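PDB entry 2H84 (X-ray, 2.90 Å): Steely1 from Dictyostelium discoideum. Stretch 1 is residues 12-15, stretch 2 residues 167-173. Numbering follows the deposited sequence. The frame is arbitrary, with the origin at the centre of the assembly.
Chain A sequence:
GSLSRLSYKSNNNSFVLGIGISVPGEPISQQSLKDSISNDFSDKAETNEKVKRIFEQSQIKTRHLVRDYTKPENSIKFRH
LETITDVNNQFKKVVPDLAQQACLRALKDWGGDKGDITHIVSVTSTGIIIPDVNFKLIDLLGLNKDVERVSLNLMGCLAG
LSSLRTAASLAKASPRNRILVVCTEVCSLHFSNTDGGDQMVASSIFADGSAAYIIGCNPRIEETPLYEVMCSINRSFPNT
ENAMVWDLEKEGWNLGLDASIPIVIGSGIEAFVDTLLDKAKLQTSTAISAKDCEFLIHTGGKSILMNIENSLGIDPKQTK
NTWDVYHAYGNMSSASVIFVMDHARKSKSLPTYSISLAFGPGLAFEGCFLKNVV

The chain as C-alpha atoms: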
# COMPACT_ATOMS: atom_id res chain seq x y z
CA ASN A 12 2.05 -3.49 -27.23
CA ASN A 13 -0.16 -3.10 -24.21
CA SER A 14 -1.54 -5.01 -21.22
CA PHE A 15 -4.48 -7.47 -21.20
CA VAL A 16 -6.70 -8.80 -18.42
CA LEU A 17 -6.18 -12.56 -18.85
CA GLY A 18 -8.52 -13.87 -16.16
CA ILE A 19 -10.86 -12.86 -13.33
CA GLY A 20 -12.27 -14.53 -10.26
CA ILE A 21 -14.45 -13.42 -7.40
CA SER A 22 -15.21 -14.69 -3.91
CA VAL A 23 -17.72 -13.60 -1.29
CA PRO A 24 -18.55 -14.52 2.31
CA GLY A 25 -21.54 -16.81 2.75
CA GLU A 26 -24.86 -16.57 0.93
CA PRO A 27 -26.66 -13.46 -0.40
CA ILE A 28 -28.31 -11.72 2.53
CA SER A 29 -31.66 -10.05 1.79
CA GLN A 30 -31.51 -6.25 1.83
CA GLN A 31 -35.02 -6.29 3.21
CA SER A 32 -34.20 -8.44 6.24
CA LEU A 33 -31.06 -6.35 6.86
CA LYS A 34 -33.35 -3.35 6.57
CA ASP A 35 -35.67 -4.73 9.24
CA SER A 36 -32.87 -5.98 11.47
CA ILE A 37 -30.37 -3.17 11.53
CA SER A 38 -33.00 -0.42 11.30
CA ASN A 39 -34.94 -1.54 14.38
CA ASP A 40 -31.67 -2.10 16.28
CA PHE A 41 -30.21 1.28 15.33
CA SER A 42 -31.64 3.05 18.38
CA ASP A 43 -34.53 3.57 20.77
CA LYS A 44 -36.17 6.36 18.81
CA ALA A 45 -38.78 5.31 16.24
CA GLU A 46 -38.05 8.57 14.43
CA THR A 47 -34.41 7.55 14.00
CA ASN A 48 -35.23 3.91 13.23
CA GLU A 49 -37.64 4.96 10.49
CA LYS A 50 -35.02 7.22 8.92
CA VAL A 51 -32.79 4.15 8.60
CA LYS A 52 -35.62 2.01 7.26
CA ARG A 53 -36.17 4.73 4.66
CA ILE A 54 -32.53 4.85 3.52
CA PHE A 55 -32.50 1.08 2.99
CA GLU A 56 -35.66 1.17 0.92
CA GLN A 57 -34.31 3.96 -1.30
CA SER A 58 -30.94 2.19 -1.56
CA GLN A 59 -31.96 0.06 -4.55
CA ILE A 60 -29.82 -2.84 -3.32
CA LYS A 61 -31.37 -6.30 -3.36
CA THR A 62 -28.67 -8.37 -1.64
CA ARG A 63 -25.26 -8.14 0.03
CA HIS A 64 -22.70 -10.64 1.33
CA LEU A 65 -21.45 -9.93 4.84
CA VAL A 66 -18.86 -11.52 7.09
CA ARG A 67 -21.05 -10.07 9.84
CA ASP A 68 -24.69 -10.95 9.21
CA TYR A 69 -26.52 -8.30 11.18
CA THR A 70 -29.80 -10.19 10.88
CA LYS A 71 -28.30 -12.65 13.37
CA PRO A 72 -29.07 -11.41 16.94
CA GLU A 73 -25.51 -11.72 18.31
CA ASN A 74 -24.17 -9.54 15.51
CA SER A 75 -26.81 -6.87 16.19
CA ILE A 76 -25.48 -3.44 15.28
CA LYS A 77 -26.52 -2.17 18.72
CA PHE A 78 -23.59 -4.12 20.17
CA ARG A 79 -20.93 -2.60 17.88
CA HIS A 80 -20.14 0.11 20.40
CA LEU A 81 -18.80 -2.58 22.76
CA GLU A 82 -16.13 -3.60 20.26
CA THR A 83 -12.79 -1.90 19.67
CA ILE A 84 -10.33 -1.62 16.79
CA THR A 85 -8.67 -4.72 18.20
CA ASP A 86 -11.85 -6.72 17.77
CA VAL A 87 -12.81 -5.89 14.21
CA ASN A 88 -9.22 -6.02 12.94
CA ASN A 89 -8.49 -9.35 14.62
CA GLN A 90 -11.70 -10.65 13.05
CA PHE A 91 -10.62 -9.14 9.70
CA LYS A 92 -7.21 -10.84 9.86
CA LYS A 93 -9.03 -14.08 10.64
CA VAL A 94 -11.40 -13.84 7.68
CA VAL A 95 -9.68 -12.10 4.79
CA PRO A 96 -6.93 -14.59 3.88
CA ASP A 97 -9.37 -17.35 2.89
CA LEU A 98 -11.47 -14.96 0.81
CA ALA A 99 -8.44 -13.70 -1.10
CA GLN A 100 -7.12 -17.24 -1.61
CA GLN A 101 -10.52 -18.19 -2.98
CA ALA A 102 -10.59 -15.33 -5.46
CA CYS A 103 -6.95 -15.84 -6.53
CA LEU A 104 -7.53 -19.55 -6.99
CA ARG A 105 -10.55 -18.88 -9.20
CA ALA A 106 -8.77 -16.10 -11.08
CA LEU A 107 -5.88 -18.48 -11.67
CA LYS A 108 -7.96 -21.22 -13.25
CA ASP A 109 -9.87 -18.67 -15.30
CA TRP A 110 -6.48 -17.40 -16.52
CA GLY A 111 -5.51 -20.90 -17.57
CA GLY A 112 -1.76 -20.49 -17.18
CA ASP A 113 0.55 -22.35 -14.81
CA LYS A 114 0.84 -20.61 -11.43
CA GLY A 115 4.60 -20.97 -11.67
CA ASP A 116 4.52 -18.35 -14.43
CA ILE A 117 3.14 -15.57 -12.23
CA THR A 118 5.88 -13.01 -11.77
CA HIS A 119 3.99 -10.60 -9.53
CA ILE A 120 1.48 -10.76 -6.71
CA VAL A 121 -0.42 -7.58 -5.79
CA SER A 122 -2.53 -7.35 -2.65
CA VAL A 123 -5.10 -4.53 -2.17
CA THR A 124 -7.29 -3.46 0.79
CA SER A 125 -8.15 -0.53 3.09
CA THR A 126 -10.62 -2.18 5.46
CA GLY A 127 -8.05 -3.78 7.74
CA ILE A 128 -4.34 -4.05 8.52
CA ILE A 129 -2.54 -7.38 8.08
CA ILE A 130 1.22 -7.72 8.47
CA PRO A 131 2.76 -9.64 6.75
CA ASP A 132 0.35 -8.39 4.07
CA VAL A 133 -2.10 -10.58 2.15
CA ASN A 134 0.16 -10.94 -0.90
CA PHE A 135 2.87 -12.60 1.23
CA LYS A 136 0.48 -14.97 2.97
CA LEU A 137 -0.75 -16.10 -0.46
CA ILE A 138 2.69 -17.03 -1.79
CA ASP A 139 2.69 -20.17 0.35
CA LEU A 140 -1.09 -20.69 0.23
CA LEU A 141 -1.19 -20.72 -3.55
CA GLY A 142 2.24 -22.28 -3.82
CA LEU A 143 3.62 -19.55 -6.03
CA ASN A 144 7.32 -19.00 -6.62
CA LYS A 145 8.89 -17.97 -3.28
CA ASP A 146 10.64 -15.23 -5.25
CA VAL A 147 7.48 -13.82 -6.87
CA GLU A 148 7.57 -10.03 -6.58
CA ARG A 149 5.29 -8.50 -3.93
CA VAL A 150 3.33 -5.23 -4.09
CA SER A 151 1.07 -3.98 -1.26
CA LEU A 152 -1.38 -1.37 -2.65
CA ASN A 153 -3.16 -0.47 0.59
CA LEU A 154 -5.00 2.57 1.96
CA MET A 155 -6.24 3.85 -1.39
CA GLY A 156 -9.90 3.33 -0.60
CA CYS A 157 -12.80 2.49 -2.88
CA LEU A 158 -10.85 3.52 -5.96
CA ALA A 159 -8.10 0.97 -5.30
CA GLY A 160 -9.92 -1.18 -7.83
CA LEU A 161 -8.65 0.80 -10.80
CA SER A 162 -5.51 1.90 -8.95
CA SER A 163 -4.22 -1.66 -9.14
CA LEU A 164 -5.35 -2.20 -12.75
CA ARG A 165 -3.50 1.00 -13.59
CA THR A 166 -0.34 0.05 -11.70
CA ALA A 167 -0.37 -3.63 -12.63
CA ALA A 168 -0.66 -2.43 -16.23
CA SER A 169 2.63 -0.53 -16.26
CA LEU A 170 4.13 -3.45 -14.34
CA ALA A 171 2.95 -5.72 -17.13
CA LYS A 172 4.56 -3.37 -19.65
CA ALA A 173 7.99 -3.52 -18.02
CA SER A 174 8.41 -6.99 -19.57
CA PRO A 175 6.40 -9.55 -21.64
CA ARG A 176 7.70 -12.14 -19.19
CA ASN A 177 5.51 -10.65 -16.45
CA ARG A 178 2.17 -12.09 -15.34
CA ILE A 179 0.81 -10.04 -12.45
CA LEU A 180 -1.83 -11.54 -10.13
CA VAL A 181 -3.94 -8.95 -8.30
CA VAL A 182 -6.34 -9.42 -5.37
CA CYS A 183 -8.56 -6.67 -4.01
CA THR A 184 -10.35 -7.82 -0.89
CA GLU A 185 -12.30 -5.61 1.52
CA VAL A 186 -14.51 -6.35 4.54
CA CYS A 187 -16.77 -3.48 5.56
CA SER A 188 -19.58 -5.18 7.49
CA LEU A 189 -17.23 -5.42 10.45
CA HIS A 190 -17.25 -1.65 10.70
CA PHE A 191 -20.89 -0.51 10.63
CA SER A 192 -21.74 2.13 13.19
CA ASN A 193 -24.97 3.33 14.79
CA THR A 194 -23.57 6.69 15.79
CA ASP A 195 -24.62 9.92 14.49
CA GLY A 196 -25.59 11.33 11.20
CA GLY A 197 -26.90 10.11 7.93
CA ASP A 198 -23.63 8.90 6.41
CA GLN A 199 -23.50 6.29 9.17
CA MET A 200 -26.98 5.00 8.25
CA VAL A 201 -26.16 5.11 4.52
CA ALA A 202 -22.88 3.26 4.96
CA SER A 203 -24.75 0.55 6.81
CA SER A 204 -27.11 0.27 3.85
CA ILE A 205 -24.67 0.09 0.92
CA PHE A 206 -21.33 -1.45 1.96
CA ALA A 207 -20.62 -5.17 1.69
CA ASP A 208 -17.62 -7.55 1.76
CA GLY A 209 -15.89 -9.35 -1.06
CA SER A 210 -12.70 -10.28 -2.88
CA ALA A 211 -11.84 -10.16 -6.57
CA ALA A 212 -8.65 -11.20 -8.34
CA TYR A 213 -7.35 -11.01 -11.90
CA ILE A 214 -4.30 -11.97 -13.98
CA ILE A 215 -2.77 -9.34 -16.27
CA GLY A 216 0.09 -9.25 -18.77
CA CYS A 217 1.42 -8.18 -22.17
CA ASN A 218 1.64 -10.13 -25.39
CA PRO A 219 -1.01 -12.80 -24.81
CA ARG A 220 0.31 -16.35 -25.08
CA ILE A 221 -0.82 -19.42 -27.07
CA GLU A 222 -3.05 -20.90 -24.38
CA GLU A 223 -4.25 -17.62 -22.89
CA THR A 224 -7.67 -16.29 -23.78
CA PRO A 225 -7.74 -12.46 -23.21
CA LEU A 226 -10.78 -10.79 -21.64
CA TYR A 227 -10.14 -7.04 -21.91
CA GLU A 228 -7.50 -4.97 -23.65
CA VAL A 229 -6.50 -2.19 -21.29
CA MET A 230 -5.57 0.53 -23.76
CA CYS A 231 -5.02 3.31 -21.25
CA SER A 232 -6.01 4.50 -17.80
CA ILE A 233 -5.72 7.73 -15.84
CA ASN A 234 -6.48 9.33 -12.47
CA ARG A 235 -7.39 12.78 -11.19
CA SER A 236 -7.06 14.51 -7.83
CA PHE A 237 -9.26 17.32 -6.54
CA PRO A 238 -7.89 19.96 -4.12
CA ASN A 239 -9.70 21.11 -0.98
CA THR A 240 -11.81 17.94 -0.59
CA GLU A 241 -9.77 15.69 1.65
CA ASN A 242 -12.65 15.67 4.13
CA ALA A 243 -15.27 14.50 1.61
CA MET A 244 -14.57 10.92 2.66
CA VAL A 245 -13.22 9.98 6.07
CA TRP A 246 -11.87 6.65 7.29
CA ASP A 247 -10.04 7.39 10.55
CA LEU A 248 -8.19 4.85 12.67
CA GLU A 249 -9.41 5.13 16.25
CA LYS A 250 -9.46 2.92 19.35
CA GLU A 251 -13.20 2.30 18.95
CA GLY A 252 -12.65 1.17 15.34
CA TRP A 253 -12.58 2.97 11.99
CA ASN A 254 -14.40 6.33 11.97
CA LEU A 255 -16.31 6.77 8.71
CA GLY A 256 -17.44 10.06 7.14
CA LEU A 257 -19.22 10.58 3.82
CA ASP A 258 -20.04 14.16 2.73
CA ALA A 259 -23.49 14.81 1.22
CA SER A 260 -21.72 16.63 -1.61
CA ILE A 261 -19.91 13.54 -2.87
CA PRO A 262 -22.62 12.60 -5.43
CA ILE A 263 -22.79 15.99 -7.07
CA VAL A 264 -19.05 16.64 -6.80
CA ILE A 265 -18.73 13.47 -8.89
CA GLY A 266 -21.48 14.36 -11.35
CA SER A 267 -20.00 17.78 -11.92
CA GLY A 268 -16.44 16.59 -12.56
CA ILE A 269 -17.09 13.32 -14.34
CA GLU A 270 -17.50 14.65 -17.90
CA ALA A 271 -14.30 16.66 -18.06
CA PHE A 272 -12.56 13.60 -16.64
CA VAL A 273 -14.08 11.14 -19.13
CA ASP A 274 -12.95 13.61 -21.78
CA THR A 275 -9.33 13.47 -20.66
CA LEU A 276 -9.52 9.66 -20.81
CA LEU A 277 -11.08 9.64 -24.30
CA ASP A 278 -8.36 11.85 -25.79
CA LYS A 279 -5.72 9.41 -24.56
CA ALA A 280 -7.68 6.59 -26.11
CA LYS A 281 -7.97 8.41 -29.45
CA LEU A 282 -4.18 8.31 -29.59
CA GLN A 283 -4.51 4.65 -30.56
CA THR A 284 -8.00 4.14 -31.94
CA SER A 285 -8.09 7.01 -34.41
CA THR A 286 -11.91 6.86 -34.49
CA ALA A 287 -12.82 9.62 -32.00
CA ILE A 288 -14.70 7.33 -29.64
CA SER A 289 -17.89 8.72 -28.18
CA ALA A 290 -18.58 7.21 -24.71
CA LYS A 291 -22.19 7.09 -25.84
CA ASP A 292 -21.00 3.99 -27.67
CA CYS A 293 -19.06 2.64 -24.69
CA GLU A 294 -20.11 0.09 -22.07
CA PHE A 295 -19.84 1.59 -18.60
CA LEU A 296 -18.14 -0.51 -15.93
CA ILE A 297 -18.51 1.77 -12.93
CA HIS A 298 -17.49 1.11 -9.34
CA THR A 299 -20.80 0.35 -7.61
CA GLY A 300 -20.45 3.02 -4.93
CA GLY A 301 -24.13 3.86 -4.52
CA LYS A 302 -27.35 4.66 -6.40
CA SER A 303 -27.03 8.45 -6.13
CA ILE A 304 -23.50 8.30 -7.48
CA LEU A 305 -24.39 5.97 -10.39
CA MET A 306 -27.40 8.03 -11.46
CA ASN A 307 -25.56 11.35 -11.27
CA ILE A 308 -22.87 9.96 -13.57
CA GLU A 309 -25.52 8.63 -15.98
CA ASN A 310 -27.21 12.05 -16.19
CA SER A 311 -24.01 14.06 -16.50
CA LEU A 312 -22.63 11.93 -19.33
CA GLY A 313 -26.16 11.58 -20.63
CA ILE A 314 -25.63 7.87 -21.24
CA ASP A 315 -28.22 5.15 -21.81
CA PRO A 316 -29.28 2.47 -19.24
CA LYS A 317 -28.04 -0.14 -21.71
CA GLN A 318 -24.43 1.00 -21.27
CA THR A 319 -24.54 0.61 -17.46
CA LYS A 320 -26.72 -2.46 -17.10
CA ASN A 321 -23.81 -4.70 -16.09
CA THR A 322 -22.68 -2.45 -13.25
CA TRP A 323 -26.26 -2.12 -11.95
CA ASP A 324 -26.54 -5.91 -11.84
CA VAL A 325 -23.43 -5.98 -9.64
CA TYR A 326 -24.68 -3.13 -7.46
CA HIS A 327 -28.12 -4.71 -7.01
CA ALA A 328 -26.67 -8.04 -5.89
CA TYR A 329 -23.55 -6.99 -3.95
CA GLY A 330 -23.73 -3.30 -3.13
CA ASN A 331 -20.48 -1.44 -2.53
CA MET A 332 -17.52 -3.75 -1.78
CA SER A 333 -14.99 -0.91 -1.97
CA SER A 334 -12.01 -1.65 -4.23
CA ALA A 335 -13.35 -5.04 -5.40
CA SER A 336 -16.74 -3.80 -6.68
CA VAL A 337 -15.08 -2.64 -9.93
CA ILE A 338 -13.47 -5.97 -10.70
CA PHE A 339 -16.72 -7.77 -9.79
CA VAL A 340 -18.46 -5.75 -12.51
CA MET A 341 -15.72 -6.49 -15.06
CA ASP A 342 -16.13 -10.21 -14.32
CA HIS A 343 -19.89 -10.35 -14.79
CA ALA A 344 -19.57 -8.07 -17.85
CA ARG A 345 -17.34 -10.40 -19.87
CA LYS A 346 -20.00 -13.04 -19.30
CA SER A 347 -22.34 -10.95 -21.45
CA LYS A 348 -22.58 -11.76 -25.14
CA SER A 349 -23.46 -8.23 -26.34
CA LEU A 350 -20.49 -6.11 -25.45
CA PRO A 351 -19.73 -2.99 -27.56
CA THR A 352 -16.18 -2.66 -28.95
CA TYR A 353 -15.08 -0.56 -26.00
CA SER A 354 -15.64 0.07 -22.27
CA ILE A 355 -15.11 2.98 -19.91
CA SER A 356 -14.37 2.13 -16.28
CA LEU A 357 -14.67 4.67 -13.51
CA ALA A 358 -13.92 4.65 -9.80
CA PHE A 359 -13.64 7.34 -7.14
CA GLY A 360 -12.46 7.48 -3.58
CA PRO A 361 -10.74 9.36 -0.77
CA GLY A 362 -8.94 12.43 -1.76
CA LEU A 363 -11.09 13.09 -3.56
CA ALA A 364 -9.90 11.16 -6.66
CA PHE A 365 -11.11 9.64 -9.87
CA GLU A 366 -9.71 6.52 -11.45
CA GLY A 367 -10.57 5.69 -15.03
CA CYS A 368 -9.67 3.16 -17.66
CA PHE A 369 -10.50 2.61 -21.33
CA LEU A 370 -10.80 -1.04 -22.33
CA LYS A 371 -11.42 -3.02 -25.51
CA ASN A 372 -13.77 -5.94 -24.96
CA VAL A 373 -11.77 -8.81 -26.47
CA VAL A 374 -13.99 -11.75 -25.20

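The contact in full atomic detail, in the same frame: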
# COMPACT_ATOMS: atom_id res chain seq x y z
N ASN A 12 3.43 -3.47 -27.52
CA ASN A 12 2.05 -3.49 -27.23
C ASN A 12 1.63 -3.19 -25.84
O ASN A 12 2.45 -2.75 -25.06
CB ASN A 12 1.60 -4.79 -27.59
CG ASN A 12 0.52 -4.65 -28.41
OD1 ASN A 12 -0.49 -4.07 -28.04
ND2 ASN A 12 0.69 -5.09 -29.61
N ASN A 13 0.34 -3.38 -25.55
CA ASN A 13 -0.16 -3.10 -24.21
C ASN A 13 -0.83 -4.25 -23.48
O ASN A 13 -1.17 -5.28 -24.06
CB ASN A 13 -1.05 -1.81 -24.18
CG ASN A 13 -2.10 -1.79 -25.24
OD1 ASN A 13 -2.77 -0.80 -25.51
ND2 ASN A 13 -2.24 -2.89 -25.86
N SER A 14 -0.97 -4.05 -22.17
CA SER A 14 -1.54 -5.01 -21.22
C SER A 14 -2.94 -5.57 -21.51
O SER A 14 -3.77 -4.93 -22.14
CB SER A 14 -1.51 -4.36 -19.84
OG SER A 14 -2.23 -5.12 -18.90
N PHE A 15 -3.19 -6.79 -21.02
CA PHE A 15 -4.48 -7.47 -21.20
C PHE A 15 -4.90 -8.15 -19.91
O PHE A 15 -4.07 -8.71 -19.21
CB PHE A 15 -4.39 -8.56 -22.27
CG PHE A 15 -4.40 -8.05 -23.67
CD1 PHE A 15 -3.25 -7.50 -24.23
CD2 PHE A 15 -5.56 -8.12 -24.43
CE1 PHE A 15 -3.25 -7.03 -25.54
CE2 PHE A 15 -5.57 -7.65 -25.73
CZ PHE A 15 -4.42 -7.10 -26.29
N ALA A 167 -0.73 -2.32 -12.10
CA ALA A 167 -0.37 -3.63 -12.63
C ALA A 167 -0.20 -3.57 -14.16
O ALA A 167 0.46 -4.42 -14.75
CB ALA A 167 -1.44 -4.70 -12.23
N ALA A 168 -0.78 -2.55 -14.78
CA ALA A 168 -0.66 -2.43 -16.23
C ALA A 168 0.77 -2.07 -16.59
O ALA A 168 1.42 -2.77 -17.37
CB ALA A 168 -1.60 -1.37 -16.75
N SER A 169 1.27 -0.98 -16.01
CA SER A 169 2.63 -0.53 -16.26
C SER A 169 3.59 -1.67 -15.93
O SER A 169 4.55 -1.92 -16.66
CB SER A 169 2.98 0.68 -15.41
OG SER A 169 2.17 1.81 -15.72
N LEU A 170 3.33 -2.33 -14.80
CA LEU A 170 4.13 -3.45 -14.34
C LEU A 170 4.20 -4.47 -15.48
O LEU A 170 5.27 -4.94 -15.87
CB LEU A 170 3.48 -4.06 -13.09
CG LEU A 170 4.26 -3.97 -11.79
CD1 LEU A 170 4.92 -2.60 -11.64
CD2 LEU A 170 3.33 -4.23 -10.62
N ALA A 171 3.04 -4.78 -16.03
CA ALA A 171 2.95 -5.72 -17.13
C ALA A 171 3.75 -5.25 -18.34
O ALA A 171 4.27 -6.06 -19.10
CB ALA A 171 1.48 -5.92 -17.52
N LYS A 172 3.85 -3.93 -18.51
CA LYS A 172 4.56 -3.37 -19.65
C LYS A 172 6.05 -3.18 -19.43
O LYS A 172 6.75 -2.64 -20.28
CB LYS A 172 3.90 -2.04 -20.06
CG LYS A 172 2.47 -2.22 -20.57
CD LYS A 172 1.86 -0.90 -20.96
CE LYS A 172 1.94 -0.64 -22.42
NZ LYS A 172 1.59 0.75 -22.82
N ALA A 173 6.56 -3.64 -18.29
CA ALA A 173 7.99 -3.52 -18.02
C ALA A 173 8.70 -4.75 -18.58
O ALA A 173 9.93 -4.79 -18.64
CB ALA A 173 8.25 -3.39 -16.52

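Residues 12-15 of Steely1 pass the C-terminal end of a helix that covers 167-171 and begins earlier in the chain. The contact is small, burying 186 Å² with both sides summed. Its touching residues are at least 154 apart in sequence. The backbones come nearest at Ser14 and Ala168, whose CA atoms are 5.7 Å apart.

No hydrogen bond or salt bridge crosses between the stretches. They are held by van der Waals packing. The hydrogen bonds described here lie within each stretch. At the end of the helix, Ala171 N donates to Ala167 O (2.9 Å) and Lys172 N donates to Ala168 O (2.9 Å). Lys172 N also makes a weak bond to Ser169 O at 2.8 Å. In the first stretch, Asn13 N donates to the side chain of its neighbour, with 2.7 Å from Asn13 N to Asn12 OD1.

Ser14 points its CA-to-CB bond toward the helix, and its chi1 is t. Its hydroxyl meets two alanines one helical turn apart. Ser14 OG lies 4.0 Å from Ala171 CB and 4.1 Å from Ala168 CA. Ser14 CB is 4.3 Å from Ala168 CB. The alanine methyls offer the hydroxyl no polar partner.

Lys172 follows the helix and supplies the longer contact. Its aliphatic chain runs along the backbone of the loop. Lys172 CG is 4.2 Å from Ser14 N. Asn13 CA and Asn13 CB both lie 3.7 Å from Lys172 CE. Lys172 CE also approaches Asn12 O at 3.4 Å. Lys172 NZ is also near, 3.9 Å from Asn13 CB and 4.2 Å from Asn12 O, but it forms no hydrogen bond or salt bridge with the loop. The end of the Asn13 side chain leads away, and Asn13 ND2 is hydrogen-bonded elsewhere in the structure. Phe15 points away and takes no part.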